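Local coordinates for NAD-dependent epimerase/dehydratase (Methylobacillus flagellatus KT, PDB 3GPI), which is of unknown function but belongs to the NAD-dependent epimerase/dehydratase family and probably binds a nicotinamide cofactor in a Rossmann-type domain, at residues 101-106 against 146-151; 65-70 against 91-96. One frame throughout, in Å; residues are numbered along the deposited sequence.

Both contacts belong to the buried part of the Rossmann-type domain and meet in one sheet, where strands 66-69 and 103-109 are neighbours. Contact 1 joins two strands edge to edge within that sheet; contact 2 joins a strand to a helix lying on one face of it. The chemistry follows the place: backbone hydrogen bonds and an imidazole held between two hydroxyls in contact 1, methyl packing and a tyrosine edge beside a threonine hydroxyl, with no hydrogen bond across, in contact 2. Contact 1 also reaches the surface at Ser148, whereas all the touching residues of contact 2 are buried. Helix 86-95 is followed along the chain by strand 103-109, and Phe105 O lies 2.8 Å from Tyr69 N, a probable hydrogen bond between the contacts.

Contact 1. Residues 101-106 against 146-151; sequences LQHVFF and AYSSTI
His103 has a chi1 of -148°, off the staggered positions, and a chi2 of 72° that turns ND1 to Ser148 and NE2 to Thr150; Ser148 carries OG anti to its backbone N, Thr150 OG1 anti to its carbonyl carbon. The setting is the parallel part of the sheet of a Rossmann-type domain: strands 103-106 and 149-151 run side by side, pairing Val104 with Ser149, Phe105 with Thr150 and Phe106 with Ile151. Val104 N donates to Ser148 O (3.0 Å), and Thr150 is gripped by both of its backbone polar atoms, its N bonding Val104 O and its O accepting from Phe106 N at 2.9 Å. The imidazole lies with one face over the backbone of Ser148 and Ser149. Its NE2 donates to Thr150 OG1 at 2.9 Å, nearly straight and in the ring plane; the same hydroxyl also bonds Glu207 O. ND1 and Ser148 OG, 2.9 Å apart, share a bent hydrogen bond (135°) in which either may be donor. An alanine in place of His103 removes the ring that both hydroxyls bond, and would probably loosen the hold between the start of strand 149-151 and its neighbour. Phe105 lies alongside Thr150 on the same sheet face, where Leu197 and Ile198 of helix 187-201 touch its side chain. On the opposite face, beneath helix 132-143, Phe106 CD2 approaches Ile151 CG1 to 4.4 Å.

Contact 2. Residues 65-70 against 91-96; sequences EILVYC and NTLSAL
From its CB, which points from the strand toward helix 86-95, Leu67 extends with CG anti to the backbone N (chi1 172°), and its two methyls part at CG. The tip, CD2, is the atom that meets segment 91-96. This one methyl touches three side chains. Leu93 CD2 lies 4.0 Å from it, the two leucines crossing at about a right angle; Thr92 CG2 and Leu96 CD1 are each 4.1 Å away. The arrangement is the helix-on-sheet layer of a Rossmann-type alpha/beta domain: the helix runs nearly antiparallel to strand 66-69, at 166° between the short axes, which lie 11.2 Å apart at closest approach. Leu93 also touches Val104 of strand 103-109, so this helix side chain reaches two neighbouring strands. Within the sheet, Leu67 touches Leu7 of strand 6-9. Two residues along the strand, Tyr69 turns to the same face with CG anti to its N. The edge of its ring comes up to Thr92, CE1 lying 3.5 Å from OG1, which sits close to the ring plane, and 4.0 Å from CB of the same threonine. That hydroxyl hydrogen-bonds Gly88 O one turn back in the helix, which meets its polar need within the buried interface.

Contact 1. Residues 101-106 against 146-151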
loop_
_atom_site.group_PDB
_atom_site.type_symbol
_atom_site.label_atom_id
_atom_site.label_comp_id
_atom_site.label_asym_id
_atom_site.label_seq_id
_atom_site.Cartn_x
_atom_site.Cartn_y
_atom_site.Cartn_z
ATOM N N LEU A 101 15.918 5.072 16.105
ATOM C CA LEU A 101 15.045 4.288 15.248
ATOM C C LEU A 101 14.885 2.855 15.755
ATOM O O LEU A 101 15.873 2.132 15.944
ATOM C CB LEU A 101 15.641 4.322 13.834
ATOM C CG LEU A 101 14.808 3.753 12.685
ATOM C CD1 LEU A 101 13.554 4.587 12.573
ATOM C CD2 LEU A 101 15.618 3.841 11.376
ATOM N N GLN A 102 13.638 2.450 15.978
ATOM C CA GLN A 102 13.324 1.120 16.507
ATOM C C GLN A 102 12.710 0.196 15.463
ATOM O O GLN A 102 12.751 -1.021 15.615
ATOM C CB GLN A 102 12.347 1.241 17.670
ATOM C CG GLN A 102 12.950 1.928 18.895
ATOM C CD GLN A 102 11.906 2.238 19.949
ATOM O OE1 GLN A 102 10.748 2.555 19.630
ATOM N NE2 GLN A 102 12.319 2.200 21.215
ATOM N N HIS A 103 12.099 0.747 14.425
ATOM C CA HIS A 103 11.454 -0.092 13.436
ATOM C C HIS A 103 11.263 0.671 12.157
ATOM O O HIS A 103 10.988 1.865 12.157
ATOM C CB HIS A 103 10.083 -0.603 13.918
ATOM C CG HIS A 103 9.735 -1.958 13.373
ATOM N ND1 HIS A 103 10.345 -3.116 13.796
ATOM C CD2 HIS A 103 8.902 -2.324 12.370
ATOM C CE1 HIS A 103 9.848 -4.147 13.136
ATOM N NE2 HIS A 103 8.974 -3.692 12.259
ATOM N N VAL A 104 11.409 -0.053 11.045
ATOM C CA VAL A 104 11.081 0.471 9.726
ATOM C C VAL A 104 9.916 -0.312 9.126
ATOM O O VAL A 104 9.981 -1.526 9.018
ATOM C CB VAL A 104 12.262 0.358 8.781
ATOM C CG1 VAL A 104 11.869 0.875 7.401
ATOM C CG2 VAL A 104 13.442 1.129 9.316
ATOM N N PHE A 105 8.832 0.368 8.759
ATOM C CA PHE A 105 7.749 -0.239 7.979
ATOM C C PHE A 105 7.930 0.183 6.539
ATOM O O PHE A 105 7.960 1.394 6.239
ATOM C CB PHE A 105 6.372 0.193 8.497
ATOM C CG PHE A 105 6.052 -0.314 9.866
ATOM C CD1 PHE A 105 5.519 -1.583 10.023
ATOM C CD2 PHE A 105 6.332 0.435 11.019
ATOM C CE1 PHE A 105 5.214 -2.072 11.271
ATOM C CE2 PHE A 105 6.024 -0.070 12.287
ATOM C CZ PHE A 105 5.476 -1.313 12.419
ATOM N N PHE A 106 8.083 -0.795 5.633
ATOM C CA PHE A 106 8.358 -0.463 4.258
ATOM C C PHE A 106 7.188 -0.916 3.405
ATOM O O PHE A 106 6.846 -2.119 3.424
ATOM C CB PHE A 106 9.657 -1.163 3.843
ATOM C CG PHE A 106 10.008 -1.001 2.395
ATOM C CD1 PHE A 106 10.614 0.160 1.933
ATOM C CD2 PHE A 106 9.732 -2.018 1.494
ATOM C CE1 PHE A 106 10.927 0.326 0.564
ATOM C CE2 PHE A 106 10.045 -1.878 0.135
ATOM C CZ PHE A 106 10.632 -0.715 -0.332
ATOM N N ALA A 146 19.033 -6.105 7.530
ATOM C CA ALA A 146 19.833 -5.735 8.716
ATOM C C ALA A 146 19.096 -4.883 9.729
ATOM O O ALA A 146 19.632 -4.581 10.799
ATOM C CB ALA A 146 21.090 -5.018 8.299
ATOM N N TYR A 147 17.883 -4.457 9.381
ATOM C CA TYR A 147 17.096 -3.575 10.231
ATOM C C TYR A 147 15.935 -4.291 10.891
ATOM O O TYR A 147 15.356 -5.199 10.323
ATOM C CB TYR A 147 16.505 -2.458 9.383
ATOM C CG TYR A 147 17.540 -1.478 8.919
ATOM C CD1 TYR A 147 18.393 -1.805 7.861
ATOM C CD2 TYR A 147 17.670 -0.235 9.541
ATOM C CE1 TYR A 147 19.369 -0.925 7.441
ATOM C CE2 TYR A 147 18.644 0.672 9.124
ATOM C CZ TYR A 147 19.480 0.311 8.068
ATOM O OH TYR A 147 20.439 1.209 7.653
ATOM N N SER A 148 15.569 -3.894 12.100
ATOM C CA SER A 148 14.278 -4.306 12.662
ATOM C C SER A 148 13.212 -3.672 11.765
ATOM O O SER A 148 13.129 -2.458 11.681
ATOM C CB SER A 148 14.147 -3.762 14.076
ATOM O OG SER A 148 12.937 -4.188 14.666
ATOM N N SER A 149 12.403 -4.502 11.100
ATOM C CA SER A 149 11.572 -3.998 10.000
ATOM C C SER A 149 10.469 -4.953 9.646
ATOM O O SER A 149 10.525 -6.122 9.931
ATOM C CB SER A 149 12.445 -3.749 8.771
ATOM O OG SER A 149 13.030 -4.937 8.299
ATOM N N THR A 150 9.472 -4.405 8.962
ATOM C CA THR A 150 8.339 -5.135 8.442
ATOM C C THR A 150 8.094 -4.603 7.052
ATOM O O THR A 150 7.852 -3.414 6.861
ATOM C CB THR A 150 7.106 -4.892 9.279
ATOM O OG1 THR A 150 7.343 -5.396 10.598
ATOM C CG2 THR A 150 5.886 -5.623 8.656
ATOM N N ILE A 151 8.166 -5.510 6.087
ATOM C CA ILE A 151 7.831 -5.207 4.702
ATOM C C ILE A 151 6.344 -5.524 4.526
ATOM O O ILE A 151 5.837 -6.567 4.931
ATOM C CB ILE A 151 8.652 -6.111 3.790
ATOM C CG1 ILE A 151 10.130 -5.717 3.856
ATOM C CG2 ILE A 151 8.138 -6.051 2.348
ATOM C CD1 ILE A 151 11.008 -6.823 3.333
#

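Contact 2. Residues 65-70 against 91-96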
loop_
_atom_site.group_PDB
_atom_site.type_symbol
_atom_site.label_atom_id
_atom_site.label_comp_id
_atom_site.label_asym_id
_atom_site.label_seq_id
_atom_site.Cartn_x
_atom_site.Cartn_y
_atom_site.Cartn_z
ATOM N N GLU A 65 11.224 7.308 16.280
ATOM C CA GLU A 65 11.413 5.917 16.666
ATOM C C GLU A 65 10.943 4.987 15.558
ATOM O O GLU A 65 11.380 3.841 15.506
ATOM C CB GLU A 65 10.616 5.626 17.927
ATOM C CG GLU A 65 11.383 6.045 19.194
ATOM C CD GLU A 65 10.966 7.371 19.807
ATOM O OE1 GLU A 65 9.805 7.834 19.639
ATOM O OE2 GLU A 65 11.818 7.935 20.540
ATOM N N ILE A 66 10.038 5.466 14.694
ATOM C CA ILE A 66 9.490 4.633 13.639
ATOM C C ILE A 66 9.593 5.366 12.305
ATOM O O ILE A 66 9.244 6.557 12.212
ATOM C CB ILE A 66 8.000 4.287 13.904
ATOM C CG1 ILE A 66 7.795 3.608 15.249
ATOM C CG2 ILE A 66 7.383 3.465 12.760
ATOM C CD1 ILE A 66 8.289 2.192 15.350
ATOM N N LEU A 67 10.124 4.675 11.281
ATOM C CA LEU A 67 10.045 5.160 9.907
ATOM C C LEU A 67 9.013 4.364 9.141
ATOM O O LEU A 67 9.082 3.139 9.167
ATOM C CB LEU A 67 11.399 5.006 9.230
ATOM C CG LEU A 67 11.437 5.297 7.721
ATOM C CD1 LEU A 67 11.098 6.746 7.392
ATOM C CD2 LEU A 67 12.829 4.924 7.181
ATOM N N VAL A 68 8.061 5.046 8.488
ATOM C CA VAL A 68 7.199 4.377 7.515
ATOM C C VAL A 68 7.620 4.904 6.151
ATOM O O VAL A 68 7.517 6.107 5.908
ATOM C CB VAL A 68 5.692 4.684 7.754
ATOM C CG1 VAL A 68 4.859 3.917 6.749
ATOM C CG2 VAL A 68 5.307 4.299 9.163
ATOM N N TYR A 69 8.116 4.020 5.294
ATOM C CA TYR A 69 8.640 4.450 4.019
ATOM C C TYR A 69 7.672 4.032 2.925
ATOM O O TYR A 69 7.500 2.843 2.686
ATOM C CB TYR A 69 10.024 3.831 3.808
ATOM C CG TYR A 69 10.796 4.433 2.664
ATOM C CD1 TYR A 69 11.591 5.549 2.859
ATOM C CD2 TYR A 69 10.702 3.891 1.385
ATOM C CE1 TYR A 69 12.279 6.118 1.817
ATOM C CE2 TYR A 69 11.410 4.438 0.333
ATOM C CZ TYR A 69 12.182 5.556 0.557
ATOM O OH TYR A 69 12.862 6.113 -0.493
ATOM N N CYS A 70 7.073 5.037 2.300
ATOM C CA CYS A 70 6.050 4.853 1.265
ATOM C C CYS A 70 6.556 5.235 -0.132
ATOM O O CYS A 70 5.857 4.951 -1.110
ATOM C CB CYS A 70 4.871 5.755 1.573
ATOM S SG CYS A 70 4.189 5.597 3.212
ATOM N N ASN A 91 19.363 6.339 1.191
ATOM C CA ASN A 91 19.644 7.737 1.531
ATOM C C ASN A 91 18.913 8.122 2.809
ATOM O O ASN A 91 19.502 8.752 3.691
ATOM C CB ASN A 91 19.253 8.685 0.394
ATOM C CG ASN A 91 20.160 8.539 -0.824
ATOM O OD1 ASN A 91 21.214 7.908 -0.749
ATOM N ND2 ASN A 91 19.733 9.109 -1.928
ATOM N N THR A 92 17.650 7.710 2.910
ATOM C CA THR A 92 16.817 8.026 4.073
ATOM C C THR A 92 17.349 7.331 5.316
ATOM O O THR A 92 17.485 7.958 6.381
ATOM C CB THR A 92 15.361 7.607 3.824
ATOM O OG1 THR A 92 14.826 8.356 2.733
ATOM C CG2 THR A 92 14.503 7.937 5.025
ATOM N N LEU A 93 17.668 6.047 5.243
ATOM C CA LEU A 93 18.226 5.375 6.389
ATOM C C LEU A 93 19.557 5.970 6.830
ATOM O O LEU A 93 19.797 6.179 8.010
ATOM C CB LEU A 93 18.388 3.890 6.115
ATOM C CG LEU A 93 17.071 3.165 5.858
ATOM C CD1 LEU A 93 17.354 1.774 5.249
ATOM C CD2 LEU A 93 16.297 3.033 7.169
ATOM N N SER A 94 20.425 6.266 5.866
ATOM C CA SER A 94 21.702 6.880 6.178
ATOM C C SER A 94 21.494 8.229 6.884
ATOM O O SER A 94 22.204 8.534 7.861
ATOM C CB SER A 94 22.482 7.099 4.894
ATOM O OG SER A 94 23.680 7.810 5.186
ATOM N N ALA A 95 20.525 9.001 6.412
ATOM C CA ALA A 95 20.258 10.344 6.974
ATOM C C ALA A 95 19.707 10.228 8.391
ATOM O O ALA A 95 19.758 11.206 9.152
ATOM C CB ALA A 95 19.305 11.124 6.103
ATOM N N LEU A 96 19.166 9.066 8.748
ATOM C CA LEU A 96 18.610 8.855 10.080
ATOM C C LEU A 96 19.623 8.307 11.043
ATOM O O LEU A 96 19.254 7.917 12.148
ATOM C CB LEU A 96 17.381 7.933 10.031
ATOM C CG LEU A 96 16.163 8.670 9.463
ATOM C CD1 LEU A 96 15.008 7.710 9.159
ATOM C CD2 LEU A 96 15.687 9.802 10.392
#